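Local coordinates for Cyp101j2 (Sphingobium yanoikuyae, PDB 5KYO), which is a haem-containing cytochrome P450 monooxygenase that probably hydroxylates the monoterpene 1,8-cineole, at residues A[149-152]-A[153-156]; A[170-174]-A[175-179]; A[228-231]-A[232-236]; A[305-308]-A[309-313]. All coordinates share one frame; numbering follows the deposited sequence. Where two conformers were deposited one is given.

Interaction 1 of 4, residues A[149-152]-A[153-156]; sequences IEQV and VTDL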
loop_
_atom_site.group_PDB
_atom_site.type_symbol
_atom_site.label_atom_id
_atom_site.label_comp_id
_atom_site.label_asym_id
_atom_site.label_seq_id
_atom_site.Cartn_x
_atom_site.Cartn_y
_atom_site.Cartn_z
ATOM N N ILE A 149 4.522 17.007 10.355
ATOM C CA ILE A 149 3.778 15.780 10.601
ATOM C C ILE A 149 4.581 14.869 11.535
ATOM O O ILE A 149 4.005 14.060 12.261
ATOM C CB ILE A 149 3.426 15.077 9.277
ATOM C CG1 ILE A 149 2.576 16.018 8.415
ATOM C CG2 ILE A 149 2.690 13.757 9.503
ATOM C CD1 ILE A 149 1.421 16.685 9.165
ATOM N N GLU A 150 5.905 15.023 11.545
ATOM C CA GLU A 150 6.732 14.158 12.375
ATOM C C GLU A 150 6.330 14.211 13.857
ATOM O O GLU A 150 6.222 13.167 14.504
ATOM C CB GLU A 150 8.226 14.488 12.223
ATOM C CG GLU A 150 9.095 13.422 12.945
ATOM C CD GLU A 150 10.569 13.480 12.605
ATOM O OE1 GLU A 150 10.995 14.420 11.905
ATOM O OE2 GLU A 150 11.307 12.573 13.049
ATOM N N GLN A 151 6.100 15.408 14.395
ATOM C CA GLN A 151 5.708 15.535 15.795
ATOM C C GLN A 151 4.284 15.033 16.010
ATOM O O GLN A 151 3.940 14.539 17.075
ATOM C CB GLN A 151 5.833 16.991 16.263
ATOM C CG GLN A 151 5.779 17.161 17.778
ATOM C CD GLN A 151 6.789 16.283 18.503
ATOM O OE1 GLN A 151 7.996 16.447 18.335
ATOM N NE2 GLN A 151 6.298 15.359 19.322
ATOM N N VAL A 152 3.447 15.162 14.988
ATOM C CA VAL A 152 2.109 14.580 15.052
ATOM C C VAL A 152 2.152 13.040 15.180
ATOM O O VAL A 152 1.420 12.453 15.992
ATOM C CB VAL A 152 1.283 14.993 13.815
ATOM C CG1 VAL A 152 0.034 14.177 13.707
ATOM C CG2 VAL A 152 0.942 16.489 13.901
ATOM N N VAL A 153 3.016 12.395 14.404
ATOM C CA VAL A 153 3.122 10.942 14.472
ATOM C C VAL A 153 3.723 10.586 15.832
ATOM O O VAL A 153 3.268 9.668 16.489
ATOM C CB VAL A 153 3.978 10.340 13.330
ATOM C CG1 VAL A 153 3.998 8.807 13.422
ATOM C CG2 VAL A 153 3.434 10.749 11.978
ATOM N N THR A 154 4.701 11.366 16.280
ATOM C CA THR A 154 5.354 11.083 17.557
ATOM C C THR A 154 4.373 11.118 18.726
ATOM O O THR A 154 4.328 10.207 19.530
ATOM C CB THR A 154 6.495 12.066 17.813
ATOM O OG1 THR A 154 7.513 11.864 16.826
ATOM C CG2 THR A 154 7.090 11.868 19.211
ATOM N N ASP A 155 3.574 12.173 18.816
ATOM C CA ASP A 155 2.654 12.313 19.944
ATOM C C ASP A 155 1.580 11.246 19.941
ATOM O O ASP A 155 1.150 10.793 20.999
ATOM C CB ASP A 155 1.986 13.705 19.933
ATOM C CG ASP A 155 2.975 14.822 20.181
ATOM O OD1 ASP A 155 4.083 14.539 20.688
ATOM O OD2 ASP A 155 2.639 15.985 19.877
ATOM N N LEU A 156 1.123 10.870 18.748
ATOM C CA LEU A 156 0.092 9.841 18.608
ATOM C C LEU A 156 0.607 8.445 18.999
ATOM O O LEU A 156 -0.026 7.752 19.783
ATOM C CB LEU A 156 -0.435 9.816 17.186
ATOM C CG LEU A 156 -1.617 8.881 16.932
ATOM C CD1 LEU A 156 -2.699 9.069 17.995
ATOM C CD2 LEU A 156 -2.176 9.123 15.532
HETATM O O HOH W 1 8.956 14.449 16.830
#

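Interaction 2 of 4, residues A[170-174]-A[175-179]; sequences CNFTH and EFAEQ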
loop_
_atom_site.group_PDB
_atom_site.type_symbol
_atom_site.label_atom_id
_atom_site.label_comp_id
_atom_site.label_asym_id
_atom_site.label_seq_id
_atom_site.Cartn_x
_atom_site.Cartn_y
_atom_site.Cartn_z
ATOM N N CYS A 170 -1.286 -6.377 23.807
ATOM C CA CYS A 170 -2.247 -5.665 22.970
ATOM C C CYS A 170 -2.489 -6.382 21.649
ATOM O O CYS A 170 -1.613 -7.067 21.120
ATOM C CB CYS A 170 -1.770 -4.237 22.697
ATOM S SG CYS A 170 -0.346 -4.096 21.561
ATOM N N ASN A 171 -3.685 -6.197 21.103
ATOM C CA ASN A 171 -3.907 -6.515 19.704
ATOM C C ASN A 171 -3.249 -5.406 18.887
ATOM O O ASN A 171 -3.724 -4.262 18.878
ATOM C CB ASN A 171 -5.397 -6.645 19.392
ATOM C CG ASN A 171 -5.648 -7.151 17.984
ATOM O OD1 ASN A 171 -5.542 -6.398 17.017
ATOM N ND2 ASN A 171 -5.987 -8.433 17.861
ATOM N N PHE A 172 -2.124 -5.717 18.242
ATOM C CA PHE A 172 -1.306 -4.672 17.618
ATOM C C PHE A 172 -2.045 -3.975 16.474
ATOM O O PHE A 172 -2.024 -2.752 16.359
ATOM C CB PHE A 172 0.030 -5.238 17.098
ATOM C CG PHE A 172 0.900 -4.200 16.410
ATOM C CD1 PHE A 172 1.737 -3.370 17.151
ATOM C CD2 PHE A 172 0.872 -4.053 15.025
ATOM C CE1 PHE A 172 2.534 -2.392 16.521
ATOM C CE2 PHE A 172 1.651 -3.081 14.385
ATOM C CZ PHE A 172 2.491 -2.248 15.142
ATOM N N THR A 173 -2.705 -4.748 15.624
ATOM C CA THR A 173 -3.378 -4.143 14.480
ATOM C C THR A 173 -4.525 -3.235 14.928
ATOM O O THR A 173 -4.566 -2.075 14.532
ATOM C CB THR A 173 -3.897 -5.202 13.481
ATOM O OG1 THR A 173 -2.779 -5.904 12.942
ATOM C CG2 THR A 173 -4.640 -4.535 12.326
ATOM N N HIS A 174 -5.424 -3.716 15.781
ATOM C CA HIS A 174 -6.557 -2.875 16.173
ATOM C C HIS A 174 -6.191 -1.749 17.145
ATOM O O HIS A 174 -6.685 -0.619 16.995
ATOM C CB HIS A 174 -7.672 -3.718 16.782
ATOM C CG HIS A 174 -8.120 -4.836 15.899
ATOM N ND1 HIS A 174 -8.131 -4.732 14.525
ATOM C CD2 HIS A 174 -8.544 -6.090 16.185
ATOM C CE1 HIS A 174 -8.560 -5.868 14.004
ATOM N NE2 HIS A 174 -8.817 -6.709 14.989
ATOM N N GLU A 175 -5.330 -2.041 18.125
ATOM C CA GLU A 175 -5.032 -1.061 19.179
ATOM C C GLU A 175 -3.938 -0.063 18.834
ATOM O O GLU A 175 -3.781 0.950 19.529
ATOM C CB GLU A 175 -4.657 -1.794 20.493
ATOM C CG GLU A 175 -5.805 -2.634 21.082
ATOM C CD GLU A 175 -5.415 -3.384 22.362
ATOM O OE1 GLU A 175 -5.052 -2.728 23.357
ATOM O OE2 GLU A 175 -5.464 -4.639 22.374
ATOM N N PHE A 176 -3.172 -0.318 17.778
ATOM C CA PHE A 176 -2.066 0.583 17.436
ATOM C C PHE A 176 -2.079 0.975 15.952
ATOM O O PHE A 176 -2.336 2.153 15.624
ATOM C CB PHE A 176 -0.703 -0.034 17.809
ATOM C CG PHE A 176 0.451 0.902 17.593
ATOM C CD1 PHE A 176 0.745 1.881 18.525
ATOM C CD2 PHE A 176 1.192 0.854 16.420
ATOM C CE1 PHE A 176 1.781 2.786 18.295
ATOM C CE2 PHE A 176 2.228 1.736 16.195
ATOM C CZ PHE A 176 2.518 2.715 17.138
ATOM N N ALA A 177 -1.807 0.002 15.076
ATOM C CA ALA A 177 -1.573 0.266 13.658
ATOM C C ALA A 177 -2.755 0.989 13.044
ATOM O O ALA A 177 -2.566 1.956 12.348
ATOM C CB ALA A 177 -1.288 -1.039 12.892
ATOM N N GLU A 178 -3.961 0.507 13.321
ATOM C CA GLU A 178 -5.184 1.075 12.736
ATOM C C GLU A 178 -5.540 2.463 13.279
ATOM O O GLU A 178 -6.347 3.191 12.679
ATOM C CB GLU A 178 -6.366 0.126 12.957
ATOM C CG GLU A 178 -6.410 -1.010 11.931
ATOM C CD GLU A 178 -7.418 -2.113 12.255
ATOM O OE1 GLU A 178 -8.124 -2.014 13.279
ATOM O OE2 GLU A 178 -7.501 -3.089 11.468
ATOM N N GLN A 179 -4.944 2.833 14.406
ATOM C CA GLN A 179 -5.234 4.122 15.039
ATOM C C GLN A 179 -4.437 5.284 14.452
ATOM O O GLN A 179 -4.594 6.413 14.883
ATOM C CB GLN A 179 -4.955 4.038 16.537
ATOM C CG GLN A 179 -5.652 2.886 17.218
ATOM C CD GLN A 179 -7.112 3.161 17.447
ATOM O OE1 GLN A 179 -7.588 4.274 17.220
ATOM N NE2 GLN A 179 -7.841 2.146 17.888
HETATM O O HOH W 2 -9.202 -0.273 15.227
#

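Interaction 3 of 4, residues A[228-231]-A[232-236]; sequences PVIE and ARRIK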
loop_
_atom_site.group_PDB
_atom_site.type_symbol
_atom_site.label_atom_id
_atom_site.label_comp_id
_atom_site.label_asym_id
_atom_site.label_seq_id
_atom_site.Cartn_x
_atom_site.Cartn_y
_atom_site.Cartn_z
ATOM N N PRO A 228 -17.464 21.440 1.472
ATOM C CA PRO A 228 -17.501 22.705 2.212
ATOM C C PRO A 228 -16.132 23.131 2.712
ATOM O O PRO A 228 -15.880 24.328 2.823
ATOM C CB PRO A 228 -18.429 22.407 3.397
ATOM C CG PRO A 228 -19.239 21.240 2.961
ATOM C CD PRO A 228 -18.334 20.427 2.092
ATOM N N VAL A 229 -15.273 22.170 3.042
ATOM C CA VAL A 229 -13.944 22.493 3.526
ATOM C C VAL A 229 -13.122 23.109 2.408
ATOM O O VAL A 229 -12.403 24.082 2.622
ATOM C CB VAL A 229 -13.218 21.250 4.080
ATOM C CG1 VAL A 229 -11.820 21.621 4.554
ATOM C CG2 VAL A 229 -14.050 20.594 5.219
ATOM N N ILE A 230 -13.241 22.556 1.213
ATOM C CA ILE A 230 -12.510 23.059 0.060
ATOM C C ILE A 230 -13.013 24.464 -0.290
ATOM O O ILE A 230 -12.221 25.350 -0.563
ATOM C CB ILE A 230 -12.658 22.142 -1.161
ATOM C CG1 ILE A 230 -12.007 20.771 -0.911
ATOM C CG2 ILE A 230 -12.048 22.784 -2.405
ATOM C CD1 ILE A 230 -12.501 19.708 -1.840
ATOM N N GLU A 231 -14.329 24.648 -0.262
ATOM C CA GLU A 231 -14.924 25.948 -0.547
ATOM C C GLU A 231 -14.550 26.996 0.520
ATOM O O GLU A 231 -14.263 28.155 0.198
ATOM C CB GLU A 231 -16.450 25.806 -0.678
ATOM C CG GLU A 231 -16.886 25.203 -1.996
ATOM C CD GLU A 231 -16.342 25.976 -3.189
ATOM O OE1 GLU A 231 -16.395 27.226 -3.160
ATOM O OE2 GLU A 231 -15.863 25.336 -4.147
ATOM N N ALA A 232 -14.526 26.582 1.783
ATOM C CA ALA A 232 -14.037 27.444 2.862
ATOM C C ALA A 232 -12.581 27.882 2.638
ATOM O O ALA A 232 -12.222 29.007 2.965
ATOM C CB ALA A 232 -14.172 26.747 4.202
ATOM N N ARG A 233 -11.755 27.023 2.055
ATOM C CA ARG A 233 -10.334 27.346 1.888
ATOM C C ARG A 233 -10.061 28.142 0.625
ATOM O O ARG A 233 -8.988 28.745 0.465
ATOM C CB ARG A 233 -9.488 26.058 1.898
ATOM C CG ARG A 233 -9.735 25.154 3.112
ATOM C CD ARG A 233 -8.563 25.025 4.065
ATOM N NE ARG A 233 -9.012 24.612 5.397
ATOM C CZ ARG A 233 -8.797 23.420 5.950
ATOM N NH1 ARG A 233 -8.137 22.462 5.288
ATOM N NH2 ARG A 233 -9.261 23.174 7.171
ATOM N N ARG A 234 -11.022 28.141 -0.291
ATOM C CA ARG A 234 -10.963 29.059 -1.430
ATOM C C ARG A 234 -11.157 30.489 -0.961
ATOM O O ARG A 234 -10.636 31.418 -1.564
ATOM C CB ARG A 234 -12.012 28.717 -2.476
ATOM C CG ARG A 234 -11.839 27.349 -3.103
ATOM C CD ARG A 234 -12.657 27.236 -4.372
ATOM N NE ARG A 234 -12.545 25.925 -4.995
ATOM C CZ ARG A 234 -11.559 25.559 -5.805
ATOM N NH1 ARG A 234 -10.569 26.402 -6.079
ATOM N NH2 ARG A 234 -11.554 24.340 -6.329
ATOM N N ILE A 235 -11.930 30.649 0.109
ATOM C CA ILE A 235 -12.214 31.959 0.697
ATOM C C ILE A 235 -11.117 32.375 1.675
ATOM O O ILE A 235 -10.682 33.513 1.687
ATOM C CB ILE A 235 -13.561 31.937 1.421
ATOM C CG1 ILE A 235 -14.698 32.071 0.399
ATOM C CG2 ILE A 235 -13.617 32.992 2.483
ATOM C CD1 ILE A 235 -16.098 31.942 1.011
ATOM N N LYS A 236 -10.662 31.426 2.487
ATOM C CA LYS A 236 -9.639 31.698 3.487
ATOM C C LYS A 236 -8.593 30.585 3.461
ATOM O O LYS A 236 -8.703 29.609 4.198
ATOM C CB LYS A 236 -10.264 31.812 4.881
ATOM C CG LYS A 236 -9.252 32.134 5.985
ATOM C CD LYS A 236 -9.852 32.038 7.381
ATOM C CE LYS A 236 -10.222 30.614 7.732
ATOM N NZ LYS A 236 -10.367 30.420 9.206
#

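Interaction 4 of 4, residues A[305-308]-A[309-313]; sequences DALL and EFFRR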
loop_
_atom_site.group_PDB
_atom_site.type_symbol
_atom_site.label_atom_id
_atom_site.label_comp_id
_atom_site.label_asym_id
_atom_site.label_seq_id
_atom_site.Cartn_x
_atom_site.Cartn_y
_atom_site.Cartn_z
ATOM N N ASP A 305 18.476 1.741 8.934
ATOM C CA ASP A 305 18.825 0.701 7.967
ATOM C C ASP A 305 17.858 -0.477 8.054
ATOM O O ASP A 305 17.563 -1.129 7.069
ATOM C CB ASP A 305 20.267 0.245 8.212
ATOM C CG ASP A 305 20.740 -0.782 7.213
ATOM O OD1 ASP A 305 20.984 -0.409 6.045
ATOM O OD2 ASP A 305 20.891 -1.955 7.608
ATOM N N ALA A 306 17.397 -0.752 9.276
ATOM C CA ALA A 306 16.388 -1.779 9.507
ATOM C C ALA A 306 15.135 -1.387 8.740
ATOM O O ALA A 306 14.480 -2.213 8.129
ATOM C CB ALA A 306 16.082 -1.925 10.975
ATOM N N LEU A 307 14.817 -0.103 8.786
ATOM C CA LEU A 307 13.687 0.444 8.050
ATOM C C LEU A 307 13.768 0.115 6.556
ATOM O O LEU A 307 12.819 -0.381 5.951
ATOM C CB LEU A 307 13.647 1.962 8.255
ATOM C CG LEU A 307 12.423 2.749 7.830
ATOM C CD1 LEU A 307 12.328 3.968 8.748
ATOM C CD2 LEU A 307 12.550 3.171 6.383
ATOM N N LEU A 308 14.923 0.382 5.967
ATOM C CA LEU A 308 15.112 0.119 4.553
ATOM C C LEU A 308 14.905 -1.361 4.221
ATOM O O LEU A 308 14.351 -1.687 3.172
ATOM C CB LEU A 308 16.497 0.600 4.113
ATOM C CG LEU A 308 16.755 2.091 4.396
ATOM C CD1 LEU A 308 18.130 2.513 3.906
ATOM C CD2 LEU A 308 15.682 2.988 3.790
ATOM N N GLU A 309 15.309 -2.250 5.129
ATOM C CA GLU A 309 15.170 -3.706 4.913
ATOM C C GLU A 309 13.729 -4.196 5.130
ATOM O O GLU A 309 13.290 -5.144 4.476
ATOM C CB GLU A 309 16.151 -4.472 5.821
ATOM C CG GLU A 309 16.083 -6.008 5.725
ATOM C CD GLU A 309 16.652 -6.558 4.433
ATOM O OE1 GLU A 309 16.865 -5.781 3.488
ATOM O OE2 GLU A 309 16.941 -7.773 4.384
ATOM N N PHE A 310 12.993 -3.567 6.044
ATOM C CA PHE A 310 11.558 -3.845 6.185
ATOM C C PHE A 310 10.819 -3.484 4.882
ATOM O O PHE A 310 9.935 -4.212 4.456
ATOM C CB PHE A 310 10.935 -3.075 7.372
ATOM C CG PHE A 310 11.210 -3.703 8.738
ATOM C CD1 PHE A 310 10.697 -4.950 9.067
ATOM C CD2 PHE A 310 11.948 -3.017 9.684
ATOM C CE1 PHE A 310 10.961 -5.523 10.318
ATOM C CE2 PHE A 310 12.208 -3.573 10.939
ATOM C CZ PHE A 310 11.715 -4.834 11.246
ATOM N N PHE A 311 11.167 -2.385 4.230
ATOM C CA PHE A 311 10.418 -2.064 3.013
ATOM C C PHE A 311 10.810 -2.993 1.865
ATOM O O PHE A 311 9.953 -3.373 1.069
ATOM C CB PHE A 311 10.578 -0.590 2.617
ATOM C CG PHE A 311 9.691 0.328 3.413
ATOM C CD1 PHE A 311 8.318 0.236 3.305
ATOM C CD2 PHE A 311 10.221 1.232 4.308
ATOM C CE1 PHE A 311 7.487 1.056 4.044
ATOM C CE2 PHE A 311 9.399 2.049 5.078
ATOM C CZ PHE A 311 8.029 1.969 4.938
ATOM N N ARG A 312 12.074 -3.416 1.812
ATOM C CA ARG A 312 12.478 -4.425 0.817
ATOM C C ARG A 312 11.844 -5.789 1.080
ATOM O O ARG A 312 11.372 -6.451 0.160
ATOM C CB ARG A 312 14.000 -4.602 0.769
ATOM C CG ARG A 312 14.421 -5.636 -0.283
ATOM C CD ARG A 312 15.748 -6.311 0.054
ATOM N NE ARG A 312 15.677 -7.112 1.273
ATOM C CZ ARG A 312 15.182 -8.346 1.329
ATOM N NH1 ARG A 312 14.692 -8.904 0.236
ATOM N NH2 ARG A 312 15.163 -9.020 2.474
ATOM N N ARG A 313 11.832 -6.211 2.340
ATOM C CA ARG A 313 11.476 -7.593 2.696
ATOM C C ARG A 313 9.971 -7.870 2.624
ATOM O O ARG A 313 9.561 -8.990 2.307
ATOM C CB ARG A 313 12.008 -7.907 4.104
ATOM C CG ARG A 313 11.576 -9.251 4.730
ATOM C CD ARG A 313 11.903 -10.508 3.899
ATOM N NE ARG A 313 11.446 -11.689 4.620
ATOM C CZ ARG A 313 10.185 -12.112 4.611
ATOM N NH1 ARG A 313 9.276 -11.478 3.886
ATOM N NH2 ARG A 313 9.832 -13.162 5.319
#

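Interaction 1 of 4, residues A[149-152]-A[153-156]
Val153 N bonds back to Ile149 O at 2.9 Å, and this i to i+4 pattern repeats from Glu150 O to Thr154 N, from Gln151 O to Asp155 N and, longest of the four, from Val152 O to Leu156 N at 3.2 Å. Residues 149-152 and 153-156 are thus successive turns of one regular helix. Thr154 adds its hydroxyl to this ladder. With OG1 beside its own backbone N (chi1 -65°), it donates to Glu150 O at 3.0 Å from above the carbonyl plane, while Thr154 N reaches the same oxygen from the opposite face, and the carbonyl is gripped twice. A water donates to both Thr154 OG1 and Gln151 OE1, at 2.7 Å in the case of Gln151 OE1. The bent Gln151 chain brings NE2 to within 2.7 Å of Asp155 OD1; the carboxylate oxygen lies close to the amide plane, but is itself met from above the carboxylate plane, with the two flat groups 40° apart. A valine in place of Thr154 would probably leave Glu150 O with the backbone donor alone of these two, and deprive the water of one of its two acceptors. On the inner side Ile149 CG2 touches Val153 CG2 at 4.0 Å, and both side chains pack on Ile184 of helix 181-188. Thr154 instead meets Val391 and Glu395 of helix 382-399. A polar strip of Gln151, Thr154 and Asp155 alongside an apolar one is what an amphipathic helix presents, and the position of helix 149-164 matches the D helix of the P450 fold.

Interaction 2 of 4, residues A[170-174]-A[175-179]
Glu178 OE1 is gripped by two donors, the His174 ring through ND1 at 3.0 Å and a water at 2.8 Å from that oxygen. The carboxylate sits at the edge of the imidazole, and ND1 meets OE1 from above the carboxylate plane, with ring and carboxylate turned 37° apart. The same water also donates to His174 O. That carbonyl takes a second bond from Gln179 NE2, 3.1 Å from His174 O and lying in its plane; the folded Gln179 chain, bent at chi2 (-77°), curls its amide back to it. At the other end of the helix Asn171 is the N-cap residue, its OD1 accepting from His174 N in a nearly straight bond. The extended Glu175 chain returns past the first turn, and OE2 accepts from Asn171 N at 2.7 Å, so the strand's last peptide N-H is held by a side chain from within the helix. This is a strand-to-helix junction of the P450 fold: Cys170 pairs with Leu426 in the three-stranded sheet before the short helix 172-177 begins. The helix widens into a pi-type turn, with Ala177 N bonding to Phe172 O at 3.0 Å and Glu178 N to Thr173 O at 2.9 Å. Phe172 and Phe176 point the same way, their ring planes 32° apart. Phe172 CE1 comes within 3.5 Å of Phe176 CD2, and CB of Phe176 lies over one face of the Phe172 ring. Trp396 of helix 382-399 meets both rings, edge-to-face in the case of Phe176, while Phe172 also stacks with Phe283.

Interaction 3 of 4, residues A[228-231]-A[232-236]
Val229 and Arg233 run alongside each other, pointing the same way, on the last turns of helix 215-235, which corresponds by its place in the chain to the G helix of the P450 fold. Val229 CG1 lies over the centre of the Arg233 guanidinium, 3.8 Å from CZ, so a methyl covers one face of the flat cation. Arg233 CG leaves beside the backbone N (chi1 -53°), which brings CG to 2.9 Å from Val229 O; a bend at chi2 (-113°), away from a staggered angle, then turns the rest of the chain alongside Val229. The nitrogens of the same guanidinium are bound elsewhere in the fold: NH1 makes a salt bridge with Asp240 and a hydrogen bond to Val189 O, and NH2 bonds to Asp190 O. A leucine in place of Arg233 would probably leave Asp240 without its countercharge and the Val189 and Asp190 carbonyls without these donors. On another side of the helix Ile230 and Arg234 also lie parallel in direction, Ile230 CG2 reaching within 4.1 Å of Arg234 NE. Glu231 approaches Arg234 differently, crossing at a slant, with carboxylate and guanidinium planes 38° apart. The stronger partner of Arg234 is Asp257, which takes a salt bridge from NH2 and whose carboxylate comes close to that of Glu231, so the arginine probably offsets two neighbouring negative charges. Glu231 OE2 itself meets the guanidinium edge through a weak, long bond, 3.5 Å from Arg234 NE.

Interaction 4 of 4, residues A[305-308]-A[309-313]
Leu307 and Phe311 lie side by side on helix 303-313, which carries the ExxR motif of the P450 K helix in Glu309 and Arg312. Phe311 CB sits 4.0 Å from Leu307 O, the acceptor for Phe311 N. CG leaves beside the backbone N (chi1 -80°), a turn that leans the ring back along the helix toward the preceding turn. CD2 then comes within 3.5 Å of Leu307 O, and CE2 ends against Leu307 CD2 at 3.6 Å, the methyl lying in the ring plane and touching its edge. The ring also meets Phe372 and touches the haem, so Phe311 belongs to the cofactor pocket, while Leu307 packs on Arg386, Met389 and Lys390 of helix 382-399. One residue earlier Phe310 repeats the backward lean, CD2 approaching Ala306 O at 3.1 Å. On the polar side, Glu309 is shared among three arginines: Arg367 and Arg364 hold it from the loop beyond, and Arg312 grips it side-on. Arg312 NH2 takes Glu309 OE2 at 2.9 Å, and NE meets OE1 at 2.8 Å in a nearly straight bond (170°).

Overall arrangement
None of the four contacts closes a long loop: each joins consecutive turns, or in interaction 2 a strand end to the helix after it, and they follow in series without nesting or crossing. Interaction 1 opens helix 149-164, which leads to strand 169-171 and interaction 2; their centres are about 17 Å apart and they touch where Leu156 CD2 packs on Gln179 O. Interaction 3 ends helix 215-235 at the periphery, its centre about 40 Å from that of interaction 4. The latter, on helix 303-313, reaches the haem. Helix 382-399 ties the core together, packing against interactions 1, 2 and 4.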